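Local coordinates for protein cycloalternan-forming enzyme (Listeria monocytogenes serovar 1/2a, PDB 5F7U) that belongs to glycosyl hydrolase family 31, joining a TIM-barrel domain to beta-rich domains and a family 6 carbohydrate-binding module, with glycans bound at several sites, at residues A[362-365]-A[366-370]; A[373-376]-A[377-381]; A[425-429]-A[430-434]. The protein carries 1 engineered substitution. One frame throughout, in Å; residues are numbered along the deposited sequence.

Contact 1: residues A[362-365]-A[366-370]; sequences KWAF and GLWMS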
ATOM      1  N   LYS A 362      14.104 -10.155   6.763  1.00 15.61           N
ATOM      2  CA  LYS A 362      14.203  -8.908   7.507  1.00 15.78           C
ATOM      3  C   LYS A 362      14.997  -7.818   6.805  1.00 15.27           C
ATOM      4  O   LYS A 362      14.682  -6.636   6.939  1.00 14.85           O
ATOM      5  CB  LYS A 362      14.789  -9.171   8.891  1.00 16.95           C
ATOM      6  CG  LYS A 362      14.637  -7.973   9.823  1.00 17.87           C
ATOM      7  CD  LYS A 362      14.598  -8.472  11.258  1.00 19.58           C
ATOM      8  CE  LYS A 362      15.878  -8.274  11.983  1.00 21.27           C
ATOM      9  NZ  LYS A 362      15.573  -8.898  13.335  1.00 21.96           N
ATOM     10  N   TRP A 363      16.016  -8.199   6.039  1.00 15.13           N
ATOM     11  CA  TRP A 363      16.806  -7.188   5.329  1.00 14.89           C
ATOM     12  C   TRP A 363      16.011  -6.305   4.381  1.00 14.35           C
ATOM     13  O   TRP A 363      16.375  -5.156   4.161  1.00 14.05           O
ATOM     14  CB  TRP A 363      18.017  -7.795   4.608  1.00 15.30           C
ATOM     15  CG  TRP A 363      17.758  -8.541   3.311  1.00 15.31           C
ATOM     16  CD1 TRP A 363      17.659  -9.905   3.155  1.00 15.65           C
ATOM     17  CD2 TRP A 363      17.618  -7.973   1.995  1.00 15.11           C
ATOM     18  NE1 TRP A 363      17.450 -10.211   1.832  1.00 15.78           N
ATOM     19  CE2 TRP A 363      17.436  -9.053   1.093  1.00 15.36           C
ATOM     20  CE3 TRP A 363      17.644  -6.661   1.489  1.00 14.96           C
ATOM     21  CZ2 TRP A 363      17.269  -8.860  -0.292  1.00 15.07           C
ATOM     22  CZ3 TRP A 363      17.473  -6.462   0.105  1.00 14.93           C
ATOM     23  CH2 TRP A 363      17.288  -7.568  -0.770  1.00 14.80           C
ATOM     24  N   ALA A 364      14.907  -6.832   3.857  1.00 14.00           N
ATOM     25  CA  ALA A 364      14.046  -6.038   2.996  1.00 13.53           C
ATOM     26  C   ALA A 364      13.437  -4.823   3.717  1.00 13.41           C
ATOM     27  O   ALA A 364      13.020  -3.869   3.057  1.00 13.14           O
ATOM     28  CB  ALA A 364      12.965  -6.921   2.381  1.00 13.76           C
ATOM     29  N   PHE A 365      13.423  -4.860   5.051  1.00 13.28           N
ATOM     30  CA  PHE A 365      12.796  -3.810   5.883  1.00 13.18           C
ATOM     31  C   PHE A 365      13.747  -2.763   6.456  1.00 13.33           C
ATOM     32  O   PHE A 365      13.324  -1.888   7.223  1.00 13.63           O
ATOM     33  CB  PHE A 365      11.909  -4.481   6.936  1.00 12.98           C
ATOM     34  CG  PHE A 365      10.813  -5.267   6.298  1.00 12.68           C
ATOM     35  CD1 PHE A 365       9.662  -4.619   5.842  1.00 12.33           C
ATOM     36  CD2 PHE A 365      10.982  -6.630   6.034  1.00 12.98           C
ATOM     37  CE1 PHE A 365       8.671  -5.321   5.156  1.00 12.27           C
ATOM     38  CE2 PHE A 365      10.003  -7.341   5.352  1.00 12.85           C
ATOM     39  CZ  PHE A 365       8.838  -6.690   4.919  1.00 12.63           C
ATOM     40  N   GLY A 366      15.026  -2.848   6.083  1.00 13.50           N
ATOM     41  CA  GLY A 366      15.974  -1.776   6.378  1.00 13.50           C
ATOM     42  C   GLY A 366      16.051  -0.791   5.214  1.00 13.45           C
ATOM     43  O   GLY A 366      15.273  -0.888   4.238  1.00 13.45           O
ATOM     44  N   LEU A 367      17.001   0.139   5.271  1.00 13.13           N
ATOM     45  CA  LEU A 367      17.078   1.141   4.210  1.00 12.95           C
ATOM     46  C   LEU A 367      17.650   0.540   2.917  1.00 13.00           C
ATOM     47  O   LEU A 367      18.667  -0.159   2.964  1.00 13.11           O
ATOM     48  CB  LEU A 367      17.956   2.321   4.631  1.00 12.99           C
ATOM     49  CG  LEU A 367      18.292   3.402   3.584  1.00 12.97           C
ATOM     50  CD1 LEU A 367      17.022   4.133   3.136  1.00 12.58           C
ATOM     51  CD2 LEU A 367      19.310   4.372   4.194  1.00 13.42           C
ATOM     52  N   TRP A 368      16.992   0.850   1.795  1.00 12.82           N
ATOM     53  CA  TRP A 368      17.507   0.544   0.464  1.00 13.11           C
ATOM     54  C   TRP A 368      18.158   1.762  -0.156  1.00 13.22           C
ATOM     55  O   TRP A 368      17.544   2.823  -0.187  1.00 13.16           O
ATOM     56  CB  TRP A 368      16.384   0.126  -0.472  1.00 13.00           C
ATOM     57  CG  TRP A 368      15.723  -1.165  -0.153  1.00 13.58           C
ATOM     58  CD1 TRP A 368      14.961  -1.452   0.945  1.00 13.52           C
ATOM     59  CD2 TRP A 368      15.713  -2.333  -0.980  1.00 13.73           C
ATOM     60  NE1 TRP A 368      14.484  -2.759   0.855  1.00 13.86           N
ATOM     61  CE2 TRP A 368      14.946  -3.318  -0.309  1.00 13.87           C
ATOM     62  CE3 TRP A 368      16.304  -2.656  -2.213  1.00 14.12           C
ATOM     63  CZ2 TRP A 368      14.727  -4.597  -0.836  1.00 13.92           C
ATOM     64  CZ3 TRP A 368      16.093  -3.966  -2.739  1.00 14.66           C
ATOM     65  CH2 TRP A 368      15.300  -4.903  -2.044  1.00 14.36           C
ATOM     66  N   MET A 369      19.386   1.595  -0.666  1.00 13.75           N
ATOM     67  CA  MET A 369      20.107   2.677  -1.384  1.00 14.09           C
ATOM     68  C   MET A 369      20.118   2.413  -2.873  1.00 13.91           C
ATOM     69  O   MET A 369      20.417   1.305  -3.312  1.00 14.16           O
ATOM     70  CB  MET A 369      21.563   2.748  -0.913  1.00 14.98           C
ATOM     71  CG  MET A 369      21.682   2.769   0.603  1.00 15.85           C
ATOM     72  SD  MET A 369      23.251   3.461   1.169  1.00 17.07           S
ATOM     73  CE  MET A 369      24.423   2.418   0.295  1.00 16.86           C
ATOM     74  N   SER A 370      19.843   3.447  -3.658  1.00 13.68           N
ATOM     75  CA  SER A 370      19.735   3.280  -5.109  1.00 13.65           C
ATOM     76  C   SER A 370      20.067   4.616  -5.763  1.00 13.64           C
ATOM     77  O   SER A 370      19.803   5.659  -5.172  1.00 13.76           O
ATOM     78  CB  SER A 370      18.313   2.842  -5.477  1.00 13.54           C
ATOM     79  OG  SER A 370      18.140   2.745  -6.890  1.00 14.10           O
TER
HETATM   80  O   HOH W   1      12.604  -1.153   3.999  1.00 14.59           O

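Contact 2: residues A[373-376]-A[377-381]; sequences EWDR and ESDVS. With MG (magnesium ion), chain J.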
ATOM      1  N   GLU A 373      22.610   6.769 -11.472  1.00 15.09           N
ATOM      2  CA  GLU A 373      23.970   7.193 -11.851  1.00 16.02           C
ATOM      3  C   GLU A 373      25.122   6.246 -11.453  1.00 16.29           C
ATOM      4  O   GLU A 373      26.245   6.398 -11.957  1.00 17.77           O
ATOM      5  CB  GLU A 373      24.261   8.615 -11.364  1.00 16.37           C
ATOM      6  CG  GLU A 373      24.393   8.763  -9.853  1.00 16.82           C
ATOM      7  CD  GLU A 373      24.388  10.223  -9.424  1.00 17.23           C
ATOM      8  OE1 GLU A 373      23.326  10.891  -9.518  1.00 16.74           O
ATOM      9  OE2 GLU A 373      25.464  10.704  -8.973  1.00 17.86           O
ATOM     10  N   TRP A 374      24.849   5.314 -10.537  1.00 15.94           N
ATOM     11  CA  TRP A 374      25.853   4.328 -10.136  1.00 15.99           C
ATOM     12  C   TRP A 374      26.029   3.333 -11.275  1.00 16.19           C
ATOM     13  O   TRP A 374      25.128   2.526 -11.564  1.00 15.75           O
ATOM     14  CB  TRP A 374      25.420   3.618  -8.855  1.00 15.68           C
ATOM     15  CG  TRP A 374      25.325   4.529  -7.668  1.00 15.48           C
ATOM     16  CD1 TRP A 374      25.879   5.788  -7.524  1.00 15.52           C
ATOM     17  CD2 TRP A 374      24.650   4.244  -6.444  1.00 15.27           C
ATOM     18  NE1 TRP A 374      25.562   6.298  -6.276  1.00 15.32           N
ATOM     19  CE2 TRP A 374      24.831   5.366  -5.591  1.00 15.44           C
ATOM     20  CE3 TRP A 374      23.900   3.146  -5.978  1.00 15.27           C
ATOM     21  CZ2 TRP A 374      24.264   5.434  -4.309  1.00 15.43           C
ATOM     22  CZ3 TRP A 374      23.354   3.213  -4.680  1.00 15.15           C
ATOM     23  CH2 TRP A 374      23.542   4.343  -3.877  1.00 15.32           C
ATOM     24  N   ASP A 375      27.169   3.421 -11.955  1.00 16.85           N
ATOM     25  CA  ASP A 375      27.351   2.653 -13.186  1.00 17.32           C
ATOM     26  C   ASP A 375      28.713   2.006 -13.312  1.00 17.79           C
ATOM     27  O   ASP A 375      29.097   1.582 -14.407  1.00 17.77           O
ATOM     28  CB  ASP A 375      27.077   3.537 -14.427  1.00 18.12           C
ATOM     29  CG  ASP A 375      28.178   4.579 -14.669  1.00 19.07           C
ATOM     30  OD1 ASP A 375      28.759   5.116 -13.691  1.00 19.94           O
ATOM     31  OD2 ASP A 375      28.440   4.885 -15.858  1.00 20.03           O
ATOM     32  N   ARG A 376      29.447   1.944 -12.207  1.00 17.87           N
ATOM     33  CA  ARG A 376      30.779   1.340 -12.212  1.00 18.91           C
ATOM     34  C   ARG A 376      31.162   0.935 -10.804  1.00 18.95           C
ATOM     35  O   ARG A 376      30.563   1.393  -9.834  1.00 18.48           O
ATOM     36  CB  ARG A 376      31.820   2.305 -12.811  1.00 19.71           C
ATOM     37  CG  ARG A 376      31.934   3.650 -12.087  1.00 20.17           C
ATOM     38  CD  ARG A 376      32.614   4.678 -12.999  1.00 21.63           C
ATOM     39  NE  ARG A 376      31.655   5.224 -13.966  1.00 22.47           N
ATOM     40  CZ  ARG A 376      31.968   5.774 -15.139  1.00 23.83           C
ATOM     41  NH1 ARG A 376      33.232   5.846 -15.555  1.00 25.09           N
ATOM     42  NH2 ARG A 376      31.001   6.237 -15.923  1.00 23.81           N
ATOM     43  N   GLU A 377      32.171   0.078 -10.700  1.00 19.64           N
ATOM     44  CA  GLU A 377      32.638  -0.391  -9.400  1.00 19.96           C
ATOM     45  C   GLU A 377      33.008   0.734  -8.445  1.00 19.66           C
ATOM     46  O   GLU A 377      32.682   0.662  -7.261  1.00 19.25           O
ATOM     47  CB  GLU A 377      33.826  -1.318  -9.601  1.00 21.24           C
ATOM     48  CG  GLU A 377      33.338  -2.719  -9.869  1.00 22.56           C
ATOM     49  CD  GLU A 377      34.366  -3.622 -10.529  1.00 24.06           C
ATOM     50  OE1 GLU A 377      35.430  -3.158 -11.020  1.00 25.19           O
ATOM     51  OE2 GLU A 377      34.052  -4.822 -10.589  1.00 24.97           O
ATOM     52  N   SER A 378      33.668   1.778  -8.944  1.00 19.47           N
ATOM     53  CA  SER A 378      34.070   2.874  -8.051  1.00 19.36           C
ATOM     54  C   SER A 378      32.868   3.627  -7.497  1.00 18.67           C
ATOM     55  O   SER A 378      32.953   4.173  -6.399  1.00 18.45           O
ATOM     56  CB  SER A 378      35.040   3.841  -8.716  1.00 19.94           C
ATOM     57  OG  SER A 378      34.549   4.343  -9.948  1.00 19.99           O
ATOM     58  N   ASP A 379      31.760   3.647  -8.246  1.00 18.07           N
ATOM     59  CA  ASP A 379      30.510   4.248  -7.729  1.00 17.91           C
ATOM     60  C   ASP A 379      29.965   3.421  -6.571  1.00 17.46           C
ATOM     61  O   ASP A 379      29.479   3.976  -5.569  1.00 17.10           O
ATOM     62  CB  ASP A 379      29.401   4.350  -8.814  1.00 17.78           C
ATOM     63  CG  ASP A 379      29.631   5.490  -9.834  1.00 18.55           C
ATOM     64  OD1 ASP A 379      30.476   6.372  -9.587  1.00 19.65           O
ATOM     65  OD2 ASP A 379      28.950   5.520 -10.887  1.00 19.01           O
ATOM     66  N   VAL A 380      30.015   2.096  -6.718  1.00 17.42           N
ATOM     67  CA  VAL A 380      29.530   1.184  -5.669  1.00 17.26           C
ATOM     68  C   VAL A 380      30.435   1.326  -4.427  1.00 17.98           C
ATOM     69  O   VAL A 380      29.918   1.492  -3.320  1.00 17.51           O
ATOM     70  CB  VAL A 380      29.444  -0.279  -6.155  1.00 17.28           C
ATOM     71  CG1 VAL A 380      29.135  -1.234  -4.998  1.00 17.42           C
ATOM     72  CG2 VAL A 380      28.372  -0.424  -7.229  1.00 16.65           C
ATOM     73  N   SER A 381      31.757   1.283  -4.619  1.00 18.81           N
ATOM     74  CA  SER A 381      32.699   1.487  -3.504  1.00 19.82           C
ATOM     75  C   SER A 381      32.462   2.803  -2.778  1.00 19.78           C
ATOM     76  O   SER A 381      32.465   2.840  -1.543  1.00 19.45           O
ATOM     77  CB  SER A 381      34.144   1.402  -3.983  1.00 20.91           C
ATOM     78  OG  SER A 381      34.343   0.118  -4.521  1.00 22.26           O
TER
HETATM   79 MG    MG J1104      28.322   6.893 -12.483  1.00 15.14          MG
HETATM   80  O   HOH W   2      30.383   7.579 -12.747  1.00 42.25           O
HETATM   81  O   HOH W   3      28.246   8.521 -10.824  1.00 44.26           O
HETATM   82  O   HOH W   4      27.274   7.843 -14.328  1.00 24.48           O

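Contact 3: residues A[425-429]-A[430-434]; sequences FSYDD and FTFNG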
ATOM      1  N   PHE A 425      25.145 -18.433 -20.435  1.00 25.72           N
ATOM      2  CA  PHE A 425      26.516 -18.199 -19.985  1.00 25.50           C
ATOM      3  C   PHE A 425      26.709 -18.619 -18.526  1.00 25.09           C
ATOM      4  O   PHE A 425      25.748 -18.644 -17.734  1.00 24.56           O
ATOM      5  CB  PHE A 425      26.885 -16.712 -20.112  1.00 24.75           C
ATOM      6  CG  PHE A 425      26.987 -16.222 -21.526  1.00 25.19           C
ATOM      7  CD1 PHE A 425      25.860 -15.738 -22.199  1.00 24.95           C
ATOM      8  CD2 PHE A 425      28.212 -16.232 -22.191  1.00 25.73           C
ATOM      9  CE1 PHE A 425      25.956 -15.293 -23.516  1.00 25.21           C
ATOM     10  CE2 PHE A 425      28.311 -15.782 -23.510  1.00 26.15           C
ATOM     11  CZ  PHE A 425      27.180 -15.315 -24.172  1.00 25.69           C
ATOM     12  N   SER A 426      27.953 -18.953 -18.192  0.50 25.70           N
ATOM     13  CA  SER A 426      28.408 -19.087 -16.812  0.50 25.71           C
ATOM     14  C   SER A 426      29.341 -17.901 -16.569  0.50 25.43           C
ATOM     15  O   SER A 426      29.674 -17.173 -17.530  0.50 25.48           O
ATOM     16  CB  SER A 426      29.149 -20.416 -16.619  0.50 26.79           C
ATOM     17  OG  SER A 426      28.321 -21.515 -16.953  0.50 27.31           O
ATOM     18  N   TYR A 427      29.750 -17.701 -15.304  1.00 25.15           N
ATOM     19  CA  TYR A 427      30.670 -16.606 -14.936  1.00 25.23           C
ATOM     20  C   TYR A 427      32.033 -16.666 -15.670  1.00 26.59           C
ATOM     21  O   TYR A 427      32.553 -15.629 -16.107  1.00 26.00           O
ATOM     22  CB  TYR A 427      30.918 -16.613 -13.432  1.00 25.21           C
ATOM     23  CG  TYR A 427      31.572 -15.357 -12.885  1.00 24.96           C
ATOM     24  CD1 TYR A 427      30.828 -14.191 -12.703  1.00 24.38           C
ATOM     25  CD2 TYR A 427      32.934 -15.339 -12.532  1.00 25.81           C
ATOM     26  CE1 TYR A 427      31.413 -13.040 -12.187  1.00 24.07           C
ATOM     27  CE2 TYR A 427      33.531 -14.184 -12.025  1.00 25.46           C
ATOM     28  CZ  TYR A 427      32.756 -13.044 -11.837  1.00 24.73           C
ATOM     29  OH  TYR A 427      33.306 -11.878 -11.342  1.00 24.78           O
ATOM     30  N   ASP A 428      32.568 -17.884 -15.798  1.00 28.02           N
ATOM     31  CA  ASP A 428      33.855 -18.166 -16.453  1.00 29.68           C
ATOM     32  C   ASP A 428      33.889 -17.846 -17.938  1.00 29.12           C
ATOM     33  O   ASP A 428      34.973 -17.768 -18.521  1.00 29.26           O
ATOM     34  CB  ASP A 428      34.241 -19.641 -16.270  1.00 32.69           C
ATOM     35  CG  ASP A 428      34.599 -19.984 -14.838  1.00 35.25           C
ATOM     36  OD1 ASP A 428      34.722 -19.062 -13.999  1.00 37.09           O
ATOM     37  OD2 ASP A 428      34.750 -21.194 -14.540  1.00 38.25           O
ATOM     38  N   ASP A 429      32.717 -17.696 -18.558  1.00 27.66           N
ATOM     39  CA  ASP A 429      32.646 -17.346 -19.983  1.00 27.17           C
ATOM     40  C   ASP A 429      33.078 -15.902 -20.248  1.00 26.47           C
ATOM     41  O   ASP A 429      33.418 -15.554 -21.376  1.00 26.72           O
ATOM     42  CB  ASP A 429      31.232 -17.586 -20.537  1.00 26.81           C
ATOM     43  CG  ASP A 429      30.907 -19.069 -20.728  1.00 27.47           C
ATOM     44  OD1 ASP A 429      31.803 -19.869 -21.104  1.00 28.07           O
ATOM     45  OD2 ASP A 429      29.733 -19.438 -20.524  1.00 27.12           O
ATOM     46  N   PHE A 430      33.054 -15.059 -19.215  1.00 25.42           N
ATOM     47  CA  PHE A 430      33.285 -13.621 -19.401  1.00 24.67           C
ATOM     48  C   PHE A 430      34.690 -13.203 -19.037  1.00 25.32           C
ATOM     49  O   PHE A 430      35.302 -13.794 -18.147  1.00 26.04           O
ATOM     50  CB  PHE A 430      32.288 -12.823 -18.575  1.00 23.27           C
ATOM     51  CG  PHE A 430      30.868 -13.072 -18.948  1.00 22.46           C
ATOM     52  CD1 PHE A 430      30.332 -12.524 -20.123  1.00 22.14           C
ATOM     53  CD2 PHE A 430      30.049 -13.845 -18.122  1.00 21.97           C
ATOM     54  CE1 PHE A 430      29.000 -12.744 -20.464  1.00 21.68           C
ATOM     55  CE2 PHE A 430      28.715 -14.069 -18.459  1.00 21.36           C
ATOM     56  CZ  PHE A 430      28.187 -13.506 -19.627  1.00 21.34           C
ATOM     57  N   THR A 431      35.203 -12.223 -19.773  1.00 25.42           N
ATOM     58  CA  THR A 431      36.346 -11.422 -19.366  1.00 25.42           C
ATOM     59  C   THR A 431      35.766 -10.073 -18.924  1.00 24.52           C
ATOM     60  O   THR A 431      35.134  -9.361 -19.713  1.00 23.83           O
ATOM     61  CB  THR A 431      37.335 -11.241 -20.532  1.00 26.54           C
ATOM     62  OG1 THR A 431      37.784 -12.525 -20.967  1.00 27.28           O
ATOM     63  CG2 THR A 431      38.548 -10.405 -20.130  1.00 26.97           C
ATOM     64  N   PHE A 432      35.978  -9.734 -17.661  1.00 23.92           N
ATOM     65  CA  PHE A 432      35.381  -8.513 -17.106  1.00 23.35           C
ATOM     66  C   PHE A 432      36.345  -7.338 -17.220  1.00 23.62           C
ATOM     67  O   PHE A 432      37.520  -7.470 -16.917  1.00 24.48           O
ATOM     68  CB  PHE A 432      34.893  -8.762 -15.683  1.00 22.76           C
ATOM     69  CG  PHE A 432      33.756  -9.743 -15.616  1.00 22.57           C
ATOM     70  CD1 PHE A 432      32.481  -9.376 -16.063  1.00 21.90           C
ATOM     71  CD2 PHE A 432      33.953 -11.038 -15.129  1.00 22.83           C
ATOM     72  CE1 PHE A 432      31.418 -10.281 -16.008  1.00 21.78           C
ATOM     73  CE2 PHE A 432      32.893 -11.938 -15.065  1.00 22.64           C
ATOM     74  CZ  PHE A 432      31.631 -11.562 -15.503  1.00 21.87           C
ATOM     75  N   ASN A 433      35.835  -6.217 -17.726  1.00 23.33           N
ATOM     76  CA  ASN A 433      36.653  -5.077 -18.128  1.00 23.75           C
ATOM     77  C   ASN A 433      36.041  -3.764 -17.650  1.00 23.22           C
ATOM     78  O   ASN A 433      34.862  -3.710 -17.269  1.00 22.93           O
ATOM     79  CB  ASN A 433      36.764  -4.994 -19.660  1.00 24.23           C
ATOM     80  CG  ASN A 433      37.237  -6.284 -20.308  1.00 24.95           C
ATOM     81  OD1 ASN A 433      38.408  -6.654 -20.215  1.00 25.62           O
ATOM     82  ND2 ASN A 433      36.330  -6.954 -21.010  1.00 24.89           N
ATOM     83  N   GLY A 434      36.848  -2.707 -17.708  1.00 23.64           N
ATOM     84  CA  GLY A 434      36.342  -1.330 -17.652  1.00 22.98           C
ATOM     85  C   GLY A 434      35.602  -1.019 -16.369  1.00 22.00           C
ATOM     86  O   GLY A 434      36.186  -1.044 -15.300  1.00 22.19           O
TER
HETATM   87  O   HOH W   5      35.107 -14.822 -15.549  1.00 27.38           O
HETATM   88  O   HOH W   6      36.086 -14.550 -22.081  1.00 33.33           O

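Contact 1: residues A[362-365]-A[366-370]
At the entrance to the first strand of the TIM barrel, strand 367-369, Trp363 and Ala364 of a short 3-10 turn (362-365) meet the indole of Trp368. The turn is closed in its own backbone by Phe365 N to Lys362 O (2.9 Å), and Gly366 N then reaches back to Trp363 O at 3.3 Å. Trp368 NE1 donates to Ala364 O (2.9 Å, N-H...O 168°). The oxygen lies at the ring edge, almost in the indole plane, although NE1 itself stands above the carbonyl plane. A water donates to the same oxygen and also to Gly366 O (2.7 Å), so that Ala364 O receives two bonds and the water spans the junction between turn and strand.

The two indoles then meet through their six-membered rings. Trp363 CZ3 sits over one face of the Trp368 ring, toward its rim, 3.4 Å from Trp368 CH2, and the ring planes are inclined at 40°, an oblique meeting. Trp363 CG is held between its own backbone N and carbonyl carbon (chi1 76°), which swings the ring end toward Trp368. At its other end Trp363 NE1 is taken by Glu580 O, which fixes the turn of that ring. Trp363 O also accepts from Thr395 OG1, ahead of strand 396-399, while Trp368 bonds through its backbone to strand 657-660. The arrangement is that of a buried loop-to-strand junction leading into the first strand of a closed eight-stranded TIM barrel.

Contact 2: residues A[373-376]-A[377-381]
This is a local metal site and helix start: Asp375 and Asp379, with the backbone of Glu373, bind one magnesium ion where the loop after barrel strand 367-369 turns into helix 377-389 of the TIM barrel. Glu373 O, Asp375 OD1 and Asp379 OD2 each lie 2.2 Å from the magnesium and fill one face of an octahedron, and three waters complete the other, each opposite a protein oxygen. The metal explains why two carboxylate oxygens can come within 2.8 Å of each other, Asp375 OD1 to Asp379 OD2; its charge probably offsets their repulsion.

Asp379 OD2 has a second task. It accepts Asp375 N at 3.0 Å through its anti lone pair, which ties the loop backbone to the first turn of the helix. Asp375 CG lies between its own N and carbonyl carbon (chi1 72°), bringing OD1 round to the metal. Arg376 occupies the N-cap position, and its O accepts Val380 N as the first helical bond. Trp374 packs its CB and CD1 against Asp379 CB, while its NE1 goes to Glu672; Glu377 turns away to the backbone of Thr437 and Asp438. The Arg376 chain bends at chi3 and grips the Asp375 carboxylate side-on: NE meets OD1 at 2.9 Å from above the carboxylate plane, and NH2 meets OD2 at 2.9 Å on the syn side.

Contact 3: residues A[425-429]-A[430-434]
The ring of Phe425 carries Phe430 CE1 over one face, toward the rim, and has Asp429 CB at its edge; the ring of Tyr427 takes Phe432 CE2 over one face; and Phe432 in turn has Phe430 CB over one of its faces. The planes of Phe425 and Phe430 are inclined at only 29°, yet the rings are laterally displaced with little overlap, and the closest approach is Phe430 CZ to Phe425 CB at 3.5 Å. Tyr427 and Phe432 meet obliquely, Phe432 CE2 lying 3.4 Å from Tyr427 CZ. Tyr427 CG points opposite its backbone N (chi1 -166°), which carries the ring forward along the chain to Phe432 and lets its OH accept from Lys440 N.

Backbone bonds shape the turn that brings these rings near one another. Phe430 N donates to Tyr427 O at 3.2 Å, closing the 3-10 turn 427-429, and one water donates to both Tyr427 O and Phe430 O. Ser426 and Asp429 are joined twice: Ser426 N gives to Asp429 OD2 (3.0 Å), from above the carboxylate plane, and Asp429 N to Ser426 O. Outside the turn, Phe425 packs edge-to-face with Tyr416, a residue of a glycan pocket, and Phe430 meets Tyr524. The chemistry thus implies an aromatic cluster held by dispersion and apolar burial, with Tyr427 O and Phe430 O bridged by water beside it, in a loop next to a glycan pocket through Tyr416.

The three contacts follow one another along the chain inside the TIM-barrel domain; none nests within or crosses another. Contact 1, buried, closes the turn at the start of strand 367-369. The chain then runs on to contact 2, which closes the loop joining that strand to helix 377-389; the two touch where Met369 O packs against Trp374 CZ3. After strand 396-399 a long excursion brings contact 3, closing a turn ahead of helix 439-448. Contacts 2 and 3 do not touch, their nearest atoms being about 5 Å apart, but the backbone of Glu377 in contact 2 is hydrogen-bonded to that of Lys435, just beyond contact 3, bringing these successive strand-to-helix connections together at the C-terminal end of the barrel strands.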